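Local coordinates for bifunctional protein PutA (Bdellovibrio bacteriovorus, PDB 5UR2), which probably oxidises proline to glutamate in two steps, pairing an FAD-dependent proline dehydrogenase with an NAD+-dependent L-glutamate gamma-semialdehyde dehydrogenase in one chain, at residues Q669-A674 with I691-G696; A752-N757 with D890-I895. All blocks are in the same frame, centred on the assembly; numbering follows the deposited sequence.

Interaction 1: Q669-A674 with I691-G696; sequences QSTVVA and INFLPG
Thr671 and Ala674, one turn apart on the first turn of helix 671-684, both reach the CE1 and CZ end of the Phe693 ring. The methyl CB of Ala674 lies 3.7 Å from CE1 of Phe693, and the carbonyl O of Ala674 sits 3.6 Å from the same CE1, approaching obliquely. Thr671 touches through its methyl branch alone: CG2 is 3.7 Å from Phe693 CZ and equally 3.7 Å from Pro695 CB, so one methyl meets both the ring and the proline, and the Thr671 and Pro695 side chains cross at about a right angle. Phe693 carries its CG anti to the backbone N (chi1 -179°), which carries the ring out to the helix start. Over one face of the ring stands Pro695 CD, offset toward the rim. These elements belong to a beta-alpha-beta crossover of the Rossmann-type domain that binds NAD+ in aldehyde dehydrogenases: strand 661-665 leads into helix 671-684, which returns to strand 691-693, parallel to the first. The two branches of Thr671 divide the work. With CG2 turned to the apolar side, OG1 lies beside the backbone N, hydrogen-bonds with Ala667 O, and accepts a bond of 2.7 Å from water 1. That water in turn accepts from Gly696 N at 3.1 Å, so a polar bridge runs alongside the hydrocarbon patch. Farther out, Val497 of strand 495-501 touches both Thr671 and Phe693, while Met664 packs on Phe693. The helix start is held by Glu582, whose carboxylate oxygens take the backbone N-H groups of Val672 and Val673.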
ATOM      1  N   GLN B 669      17.690 -14.605 -28.952  1.00 25.53           N
ATOM      2  CA  GLN B 669      18.320 -15.808 -28.433  1.00 29.53           C
ATOM      3  C   GLN B 669      17.325 -16.766 -27.798  1.00 29.97           C
ATOM      4  O   GLN B 669      17.616 -17.964 -27.701  1.00 29.01           O
ATOM      5  CB  GLN B 669      19.389 -15.427 -27.409  1.00 26.19           C
ATOM      6  CG  GLN B 669      20.527 -14.604 -27.982  1.00 23.05           C
ATOM      7  CD  GLN B 669      20.289 -13.092 -27.911  1.00 27.15           C
ATOM      8  OE1 GLN B 669      19.158 -12.621 -27.713  1.00 23.96           O
ATOM      9  NE2 GLN B 669      21.370 -12.321 -28.086  1.00 20.86           N
ATOM     10  N   SER B 670      16.137 -16.285 -27.428  1.00 24.90           N
ATOM     11  CA  SER B 670      15.212 -17.078 -26.639  1.00 19.39           C
ATOM     12  C   SER B 670      13.774 -16.975 -27.162  1.00 21.53           C
ATOM     13  O   SER B 670      12.815 -17.082 -26.388  1.00 19.05           O
ATOM     14  CB  SER B 670      15.306 -16.675 -25.162  1.00 23.20           C
ATOM     15  OG  SER B 670      15.049 -15.295 -24.972  1.00 20.35           O
ATOM     16  N   THR B 671      13.603 -16.850 -28.480  1.00 20.97           N
ATOM     17  CA  THR B 671      12.258 -16.711 -29.031  1.00 20.21           C
ATOM     18  C   THR B 671      11.505 -18.040 -29.093  1.00 18.92           C
ATOM     19  O   THR B 671      10.273 -18.047 -29.004  1.00 19.53           O
ATOM     20  CB  THR B 671      12.334 -16.035 -30.397  1.00 24.59           C
ATOM     21  OG1 THR B 671      12.877 -14.718 -30.226  1.00 23.41           O
ATOM     22  CG2 THR B 671      10.951 -15.939 -31.043  1.00 25.29           C
ATOM     23  N   VAL B 672      12.197 -19.173 -29.206  1.00 22.90           N
ATOM     24  CA  VAL B 672      11.491 -20.452 -29.071  1.00 18.08           C
ATOM     25  C   VAL B 672      10.838 -20.562 -27.694  1.00 19.64           C
ATOM     26  O   VAL B 672       9.693 -21.020 -27.568  1.00 24.97           O
ATOM     27  CB  VAL B 672      12.434 -21.638 -29.348  1.00 18.48           C
ATOM     28  CG1 VAL B 672      11.699 -22.944 -29.180  1.00 18.41           C
ATOM     29  CG2 VAL B 672      12.993 -21.546 -30.744  1.00 19.18           C
ATOM     30  N   VAL B 673      11.529 -20.113 -26.642  1.00 23.46           N
ATOM     31  CA  VAL B 673      10.903 -20.106 -25.317  1.00 16.56           C
ATOM     32  C   VAL B 673       9.665 -19.220 -25.327  1.00 21.06           C
ATOM     33  O   VAL B 673       8.589 -19.604 -24.844  1.00 21.42           O
ATOM     34  CB  VAL B 673      11.907 -19.650 -24.241  1.00 22.56           C
ATOM     35  CG1 VAL B 673      11.205 -19.430 -22.886  1.00 20.05           C
ATOM     36  CG2 VAL B 673      13.018 -20.672 -24.084  1.00 24.07           C
ATOM     37  N   ALA B 674       9.800 -18.018 -25.882  1.00 17.02           N
ATOM     38  CA  ALA B 674       8.692 -17.067 -25.867  1.00 16.22           C
ATOM     39  C   ALA B 674       7.539 -17.533 -26.745  1.00 18.26           C
ATOM     40  O   ALA B 674       6.374 -17.219 -26.470  1.00 26.06           O
ATOM     41  CB  ALA B 674       9.190 -15.695 -26.294  1.00 16.37           C
ATOM     42  N   ILE B 691      -2.657  -9.665 -26.229  1.00 20.81           N
ATOM     43  CA  ILE B 691      -1.224  -9.916 -26.194  1.00 22.23           C
ATOM     44  C   ILE B 691      -0.783 -10.287 -27.606  1.00 26.01           C
ATOM     45  O   ILE B 691      -1.392 -11.154 -28.238  1.00 21.18           O
ATOM     46  CB  ILE B 691      -0.881 -11.029 -25.178  1.00 25.83           C
ATOM     47  CG1 ILE B 691      -1.209 -10.547 -23.759  1.00 25.10           C
ATOM     48  CG2 ILE B 691       0.582 -11.417 -25.256  1.00 24.09           C
ATOM     49  CD1 ILE B 691      -1.324 -11.641 -22.730  1.00 25.66           C
ATOM     50  N   ASN B 692       0.234  -9.599 -28.124  1.00 23.16           N
ATOM     51  CA  ASN B 692       0.730  -9.861 -29.467  1.00 18.75           C
ATOM     52  C   ASN B 692       2.204 -10.240 -29.422  1.00 23.47           C
ATOM     53  O   ASN B 692       2.977  -9.689 -28.635  1.00 23.50           O
ATOM     54  CB  ASN B 692       0.513  -8.656 -30.384  1.00 18.50           C
ATOM     55  CG  ASN B 692      -0.945  -8.238 -30.437  1.00 21.00           C
ATOM     56  OD1 ASN B 692      -1.717  -8.737 -31.258  1.00 19.04           O
ATOM     57  ND2 ASN B 692      -1.345  -7.365 -29.511  1.00 17.99           N
ATOM     58  N   PHE B 693       2.578 -11.184 -30.281  1.00 18.97           N
ATOM     59  CA  PHE B 693       3.886 -11.827 -30.280  1.00 18.00           C
ATOM     60  C   PHE B 693       4.671 -11.347 -31.495  1.00 22.36           C
ATOM     61  O   PHE B 693       4.352 -11.718 -32.634  1.00 23.88           O
ATOM     62  CB  PHE B 693       3.718 -13.337 -30.310  1.00 17.14           C
ATOM     63  CG  PHE B 693       5.012 -14.099 -30.278  1.00 21.07           C
ATOM     64  CD1 PHE B 693       5.832 -14.056 -29.161  1.00 18.37           C
ATOM     65  CD2 PHE B 693       5.371 -14.918 -31.338  1.00 20.54           C
ATOM     66  CE1 PHE B 693       7.002 -14.805 -29.113  1.00 24.28           C
ATOM     67  CE2 PHE B 693       6.540 -15.666 -31.305  1.00 17.91           C
ATOM     68  CZ  PHE B 693       7.358 -15.610 -30.197  1.00 17.55           C
ATOM     69  N   LEU B 694       5.704 -10.539 -31.251  1.00 24.59           N
ATOM     70  CA  LEU B 694       6.411  -9.801 -32.298  1.00 22.78           C
ATOM     71  C   LEU B 694       7.903 -10.113 -32.250  1.00 22.05           C
ATOM     72  O   LEU B 694       8.710  -9.260 -31.856  1.00 19.51           O
ATOM     73  CB  LEU B 694       6.176  -8.296 -32.143  1.00 19.71           C
ATOM     74  CG  LEU B 694       6.708  -7.422 -33.292  1.00 24.07           C
ATOM     75  CD1 LEU B 694       5.854  -7.583 -34.541  1.00 26.64           C
ATOM     76  CD2 LEU B 694       6.790  -5.970 -32.886  1.00 21.13           C
ATOM     77  N   PRO B 695       8.307 -11.308 -32.677  1.00 22.24           N
ATOM     78  CA  PRO B 695       9.744 -11.606 -32.757  1.00 27.93           C
ATOM     79  C   PRO B 695      10.437 -10.753 -33.816  1.00 28.38           C
ATOM     80  O   PRO B 695       9.823 -10.296 -34.789  1.00 29.45           O
ATOM     81  CB  PRO B 695       9.774 -13.096 -33.124  1.00 19.55           C
ATOM     82  CG  PRO B 695       8.478 -13.333 -33.816  1.00 22.20           C
ATOM     83  CD  PRO B 695       7.482 -12.434 -33.158  1.00 24.02           C
ATOM     84  N   GLY B 696      11.722 -10.507 -33.608  1.00 23.95           N
ATOM     85  CA  GLY B 696      12.476  -9.710 -34.557  1.00 25.02           C
ATOM     86  C   GLY B 696      13.685  -9.068 -33.907  1.00 27.51           C
ATOM     87  O   GLY B 696      14.054  -9.389 -32.778  1.00 22.76           O
TER
HETATM   88  O   HOH W   1      12.940 -12.204 -31.287  1.00 30.93           O

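Interaction 2: A752-N757 with D890-I895; sequences AVIIDN and DQALDI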
ATOM      1  N   ALA B 752      28.963  -7.200  -5.631  1.00 26.48           N
ATOM      2  CA  ALA B 752      30.052  -7.646  -4.782  1.00 25.41           C
ATOM      3  C   ALA B 752      29.515  -8.449  -3.601  1.00 29.06           C
ATOM      4  O   ALA B 752      28.402  -8.221  -3.123  1.00 20.99           O
ATOM      5  CB  ALA B 752      30.875  -6.455  -4.279  1.00 21.19           C
ATOM      6  N   VAL B 753      30.314  -9.414  -3.155  1.00 30.25           N
ATOM      7  CA  VAL B 753      30.120 -10.089  -1.878  1.00 22.00           C
ATOM      8  C   VAL B 753      31.318  -9.747  -0.996  1.00 28.81           C
ATOM      9  O   VAL B 753      32.473  -9.893  -1.420  1.00 29.91           O
ATOM     10  CB  VAL B 753      29.973 -11.611  -2.060  1.00 20.74           C
ATOM     11  CG1 VAL B 753      29.787 -12.292  -0.698  1.00 19.93           C
ATOM     12  CG2 VAL B 753      28.793 -11.919  -2.971  1.00 19.35           C
ATOM     13  N   ILE B 754      31.052  -9.266   0.215  1.00 29.64           N
ATOM     14  CA  ILE B 754      32.111  -8.922   1.158  1.00 30.73           C
ATOM     15  C   ILE B 754      32.321 -10.101   2.096  1.00 29.22           C
ATOM     16  O   ILE B 754      31.353 -10.654   2.635  1.00 31.11           O
ATOM     17  CB  ILE B 754      31.771  -7.654   1.956  1.00 33.01           C
ATOM     18  CG1 ILE B 754      31.549  -6.470   1.021  1.00 29.58           C
ATOM     19  CG2 ILE B 754      32.918  -7.336   2.939  1.00 22.84           C
ATOM     20  CD1 ILE B 754      31.023  -5.246   1.734  1.00 26.34           C
ATOM     21  N   ILE B 755      33.574 -10.489   2.292  1.00 29.53           N
ATOM     22  CA  ILE B 755      33.936 -11.577   3.192  1.00 26.13           C
ATOM     23  C   ILE B 755      34.617 -10.974   4.413  1.00 30.28           C
ATOM     24  O   ILE B 755      35.766 -10.526   4.333  1.00 28.79           O
ATOM     25  CB  ILE B 755      34.853 -12.600   2.519  1.00 27.24           C
ATOM     26  CG1 ILE B 755      34.265 -13.065   1.189  1.00 26.76           C
ATOM     27  CG2 ILE B 755      35.118 -13.744   3.475  1.00 28.62           C
ATOM     28  CD1 ILE B 755      32.911 -13.706   1.308  1.00 27.91           C
ATOM     29  N   ASP B 756      33.914 -10.959   5.543  1.00 35.16           N
ATOM     30  CA  ASP B 756      34.496 -10.492   6.791  1.00 33.70           C
ATOM     31  C   ASP B 756      35.513 -11.507   7.313  1.00 33.50           C
ATOM     32  O   ASP B 756      35.530 -12.671   6.913  1.00 36.42           O
ATOM     33  CB  ASP B 756      33.410 -10.275   7.844  1.00 30.90           C
ATOM     34  CG  ASP B 756      33.830  -9.303   8.928  1.00 32.48           C
ATOM     35  OD1 ASP B 756      35.011  -8.869   8.925  1.00 35.54           O
ATOM     36  OD2 ASP B 756      32.983  -8.998   9.799  1.00 29.76           O
ATOM     37  N   ASN B 757      36.369 -11.046   8.224  1.00 33.10           N
ATOM     38  CA  ASN B 757      37.427 -11.904   8.754  1.00 36.32           C
ATOM     39  C   ASN B 757      36.879 -13.111   9.511  1.00 37.42           C
ATOM     40  O   ASN B 757      37.540 -14.155   9.570  1.00 35.71           O
ATOM     41  CB  ASN B 757      38.336 -11.090   9.660  1.00 33.82           C
ATOM     42  CG  ASN B 757      39.253 -10.192   8.876  1.00 37.31           C
ATOM     43  OD1 ASN B 757      39.765 -10.574   7.817  1.00 34.14           O
ATOM     44  ND2 ASN B 757      39.447  -8.978   9.370  1.00 37.97           N
ATOM     45  N   ASP B 890      35.746  -0.692   6.484  1.00 37.02           N
ATOM     46  CA  ASP B 890      35.703   0.633   5.870  1.00 40.56           C
ATOM     47  C   ASP B 890      36.046   0.572   4.382  1.00 39.95           C
ATOM     48  O   ASP B 890      35.285   1.048   3.531  1.00 36.19           O
ATOM     49  CB  ASP B 890      36.668   1.583   6.582  1.00 44.05           C
ATOM     50  CG  ASP B 890      36.094   2.167   7.853  1.00 44.48           C
ATOM     51  OD1 ASP B 890      34.881   1.998   8.105  1.00 40.42           O
ATOM     52  OD2 ASP B 890      36.871   2.815   8.590  1.00 51.81           O
ATOM     53  N   GLN B 891      37.220   0.010   4.057  1.00 36.29           N
ATOM     54  CA  GLN B 891      37.639  -0.057   2.661  1.00 32.86           C
ATOM     55  C   GLN B 891      36.750  -1.005   1.865  1.00 33.17           C
ATOM     56  O   GLN B 891      36.487  -0.769   0.678  1.00 31.92           O
ATOM     57  CB  GLN B 891      39.106  -0.486   2.560  1.00 31.63           C
ATOM     58  CG  GLN B 891      39.671  -0.369   1.144  1.00 38.82           C
ATOM     59  CD  GLN B 891      41.113  -0.831   1.023  1.00 44.84           C
ATOM     60  OE1 GLN B 891      41.602  -1.623   1.830  1.00 47.04           O
ATOM     61  NE2 GLN B 891      41.804  -0.333   0.006  1.00 45.51           N
ATOM     62  N   ALA B 892      36.280  -2.082   2.501  1.00 27.99           N
ATOM     63  CA  ALA B 892      35.431  -3.038   1.804  1.00 27.86           C
ATOM     64  C   ALA B 892      34.146  -2.376   1.334  1.00 34.97           C
ATOM     65  O   ALA B 892      33.705  -2.584   0.197  1.00 32.34           O
ATOM     66  CB  ALA B 892      35.122  -4.228   2.714  1.00 26.73           C
ATOM     67  N   LEU B 893      33.545  -1.557   2.193  1.00 24.45           N
ATOM     68  CA  LEU B 893      32.330  -0.859   1.814  1.00 25.99           C
ATOM     69  C   LEU B 893      32.613   0.196   0.750  1.00 28.37           C
ATOM     70  O   LEU B 893      31.865   0.299  -0.232  1.00 28.52           O
ATOM     71  CB  LEU B 893      31.687  -0.260   3.066  1.00 30.41           C
ATOM     72  CG  LEU B 893      31.010  -1.364   3.895  1.00 26.75           C
ATOM     73  CD1 LEU B 893      30.611  -0.923   5.310  1.00 23.63           C
ATOM     74  CD2 LEU B 893      29.811  -1.839   3.151  1.00 26.66           C
ATOM     75  N   ASP B 894      33.716   0.949   0.901  1.00 29.71           N
ATOM     76  CA  ASP B 894      34.091   1.961  -0.090  1.00 30.70           C
ATOM     77  C   ASP B 894      34.227   1.342  -1.473  1.00 29.46           C
ATOM     78  O   ASP B 894      33.693   1.868  -2.459  1.00 28.88           O
ATOM     79  CB  ASP B 894      35.411   2.640   0.290  1.00 33.93           C
ATOM     80  CG  ASP B 894      35.288   3.575   1.486  1.00 45.36           C
ATOM     81  OD1 ASP B 894      34.156   3.959   1.858  1.00 49.67           O
ATOM     82  OD2 ASP B 894      36.351   3.941   2.042  1.00 45.61           O
ATOM     83  N   ILE B 895      34.954   0.228  -1.561  1.00 31.26           N
ATOM     84  CA  ILE B 895      35.088  -0.470  -2.833  1.00 35.00           C
ATOM     85  C   ILE B 895      33.735  -0.976  -3.310  1.00 32.42           C
ATOM     86  O   ILE B 895      33.382  -0.827  -4.489  1.00 29.42           O
ATOM     87  CB  ILE B 895      36.118  -1.610  -2.717  1.00 33.30           C
ATOM     88  CG1 ILE B 895      37.512  -1.016  -2.512  1.00 30.92           C
ATOM     89  CG2 ILE B 895      36.075  -2.505  -3.948  1.00 25.05           C
ATOM     90  CD1 ILE B 895      38.558  -2.038  -2.177  1.00 32.25           C
TER
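Ile754 projects from strand 751-755 onto helix 889-896 and meets it with two separate branches. Its CG2 methyl, anti to the backbone N, abuts the CB of Ala892 at 3.8 Å, where the CA atoms of the two residues are 6.8 Å apart. The longer branch leaves on the other side: CG1 lies beside the backbone N (chi1 -59°) and continues almost fully extended (chi2 172°), which carries CD1 out to 3.9 Å from CD2 of Leu893. This same CD1 passes 4.1 Å from the carbonyl O of Ala892, so the isoleucine spans two consecutive residues of the helix. Ala892 directs its small methyl at the strand. The CB of Leu893 points away from it, but with CG beside the backbone N (chi1 -75°) its CD2 comes back to Ile754 CD1, the two side chains crossing at about a right angle. Elsewhere Leu893 lies against Arg917 and Glu921 of helix 912-921, and thus links the contact to a second helix. The side chains that meet are all apolar, and all three residues are buried. Ile755, next along the strand, points away from helix 889-896 and packs on Val792 and Phe796 of helix 790-806, so the strand has helices on both sides. Backbone bonds join it to the parallel strands 783-789 and 901-908. This layering of helices on a largely parallel sheet is the alpha/beta architecture of the aldehyde dehydrogenase catalytic domain.

The two contacts follow one another along the chain, interaction 1 being complete at residue 696 before interaction 2 begins at 752, and all four segments belong to the aldehyde dehydrogenase part. Their centres lie about 41 Å apart and their nearest atoms about 24 Å, so they do not touch. They also serve different sheets: 669-674 with 691-696 joins a helix to the sheet containing strands 661-665 and 691-693, whereas 752-757 with 890-895 seats a helix on the sheet built round strands 751-755, 783-789 and 901-908. The first contact is local, within one crossover; the second brings together segments 133 residues apart. As in other aldehyde dehydrogenases, the former lies in the NAD+-binding and the latter in the catalytic domain.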